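Local coordinates for protein betaine aldehyde dehydrogenase (Staphylococcus aureus subsp. aureus COL, PDB 4QTO) that oxidises betaine aldehyde to glycine betaine with NAD as coenzyme, as a tetrameric member of the aldehyde dehydrogenase family, at residues F140-G145 with Y474-P479. Sequence-based numbering, arbitrary orientation. Where two conformers were deposited one is given.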
# COMPACT_ATOMS: atom_id res chain seq x y z
N PHE A 140 16.88 11.42 9.05
CA PHE A 140 16.33 12.62 8.45
C PHE A 140 16.15 12.47 6.94
O PHE A 140 15.14 12.88 6.39
CB PHE A 140 17.13 13.91 8.78
CG PHE A 140 16.93 14.43 10.19
CD1 PHE A 140 15.78 15.13 10.51
CD2 PHE A 140 17.90 14.29 11.15
CE1 PHE A 140 15.57 15.63 11.79
CE2 PHE A 140 17.69 14.80 12.44
CZ PHE A 140 16.53 15.48 12.76
N MET A 141 17.14 11.86 6.27
CA MET A 141 17.04 11.73 4.81
C MET A 141 15.90 10.81 4.42
O MET A 141 15.20 11.08 3.44
CB MET A 141 18.34 11.22 4.20
CG MET A 141 18.38 11.39 2.68
SD MET A 141 18.37 13.12 2.16
CE MET A 141 19.99 13.57 2.83
N TYR A 142 15.68 9.75 5.19
CA TYR A 142 14.59 8.81 4.92
C TYR A 142 13.22 9.50 5.00
O TYR A 142 12.42 9.41 4.06
CB TYR A 142 14.61 7.64 5.93
CG TYR A 142 13.43 6.70 5.77
CD1 TYR A 142 13.43 5.69 4.80
CD2 TYR A 142 12.29 6.83 6.58
CE1 TYR A 142 12.33 4.83 4.66
CE2 TYR A 142 11.20 6.01 6.41
CZ TYR A 142 11.23 5.02 5.47
OH TYR A 142 10.14 4.17 5.34
N PHE A 143 12.99 10.22 6.10
CA PHE A 143 11.73 10.93 6.29
C PHE A 143 11.54 12.09 5.30
O PHE A 143 10.42 12.35 4.88
CB PHE A 143 11.53 11.34 7.74
CG PHE A 143 11.15 10.17 8.60
CD1 PHE A 143 9.91 9.58 8.47
CD2 PHE A 143 12.06 9.61 9.50
CE1 PHE A 143 9.56 8.47 9.23
CE2 PHE A 143 11.70 8.52 10.26
CZ PHE A 143 10.45 7.94 10.13
N ALA A 144 12.65 12.76 4.93
CA ALA A 144 12.59 13.78 3.89
C ALA A 144 12.03 13.17 2.60
O ALA A 144 11.16 13.77 1.92
CB ALA A 144 13.95 14.36 3.62
N GLY A 145 12.53 11.99 2.23
CA GLY A 145 12.08 11.32 1.05
C GLY A 145 10.68 10.75 1.14
O GLY A 145 10.03 10.57 0.12
N TYR A 474 19.26 -1.58 13.49
CA TYR A 474 18.00 -0.85 13.34
C TYR A 474 18.28 0.17 12.24
O TYR A 474 19.46 0.53 11.99
CB TYR A 474 17.49 -0.17 14.61
CG TYR A 474 18.52 0.66 15.36
CD1 TYR A 474 18.99 1.88 14.88
CD2 TYR A 474 19.04 0.19 16.56
CE1 TYR A 474 19.97 2.59 15.57
CE2 TYR A 474 20.00 0.90 17.26
CZ TYR A 474 20.45 2.10 16.76
OH TYR A 474 21.42 2.81 17.44
N PHE A 475 17.24 0.60 11.54
CA PHE A 475 17.41 1.58 10.48
C PHE A 475 16.07 2.22 10.13
O PHE A 475 15.01 1.63 10.36
CB PHE A 475 18.13 1.01 9.22
CG PHE A 475 17.69 -0.36 8.82
CD1 PHE A 475 16.48 -0.60 8.21
CD2 PHE A 475 18.51 -1.45 9.05
CE1 PHE A 475 16.09 -1.87 7.85
CE2 PHE A 475 18.12 -2.72 8.69
CZ PHE A 475 16.92 -2.94 8.06
N ALA A 476 16.15 3.42 9.54
CA ALA A 476 14.97 4.23 9.28
C ALA A 476 13.94 3.56 8.39
O ALA A 476 12.75 3.85 8.50
CB ALA A 476 15.39 5.55 8.67
N GLN A 477 14.38 2.63 7.56
CA GLN A 477 13.46 1.95 6.65
C GLN A 477 12.48 0.96 7.31
O GLN A 477 11.47 0.62 6.68
CB GLN A 477 14.23 1.22 5.56
CG GLN A 477 14.99 2.13 4.57
CD GLN A 477 16.32 2.74 5.07
OE1 GLN A 477 16.83 2.43 6.16
NE2 GLN A 477 16.90 3.61 4.24
N ALA A 478 12.76 0.54 8.54
CA ALA A 478 11.92 -0.49 9.21
C ALA A 478 11.45 -0.02 10.58
O ALA A 478 12.23 0.58 11.32
CB ALA A 478 12.75 -1.76 9.37
N PRO A 479 10.21 -0.33 10.95
CA PRO A 479 9.66 0.10 12.24
C PRO A 479 10.27 -0.61 13.42
O PRO A 479 10.66 -1.79 13.32
CB PRO A 479 8.19 -0.27 12.13
CG PRO A 479 8.18 -1.46 11.21
CD PRO A 479 9.23 -1.09 10.16
O HOH W 1 10.79 1.72 4.22
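Tyr142 lays one face of its ring against the peptide that joins Ala476 to Gln477, and nearly all of the packing runs through this one aromatic side chain. Ala476 O stands over that face near the rim, 3.4 Å from Tyr142 CE2, and Gln477 N lies over the same face, somewhat farther from the ring plane. The apolar part begins at the root of the ring, where Tyr142 CB and Ala476 CB meet at 3.5 Å. A methyl group suits this place because it lets the loop backbone settle close to the ring. On the other rim, Tyr142 CE1 lies 3.7 Å from Gln477 CA and also touches Gln477 CG. With CG anti to the backbone N (chi1 175°), the ring is carried from helix 126-146 to the loop.

Gln477 bends at chi2 (78°), which brings its amide beside Tyr142 CD1 with the amide plane turned 68° from the ring. Its polar end serves the assembly: NE2 donates to Asp148 and Glu94 of the third subunit, a pairing that a neutral amide with two N-H groups can make.

The direct contact is van der Waals packing, with a polar peptide laid on the ring face; the polar link is made by water. One molecule sits 2.8 Å from Tyr142 OH and donates to Gln477 O at 2.8 Å, so the phenol gives the ring a polar tip that ties it to the loop.

Within the loop, Ala478 N bonds to Phe475 O at 3.1 Å and closes a type I beta turn, with Ala476 and Gln477 at its corners. Phe475 meets His505 of the second subunit. A helix residue thus packs on a beta turn in the loop between strands 465-468 and 487-488, a buried junction at which the turn reaches two neighbouring subunits, part of the tetramer packing of this aldehyde dehydrogenase.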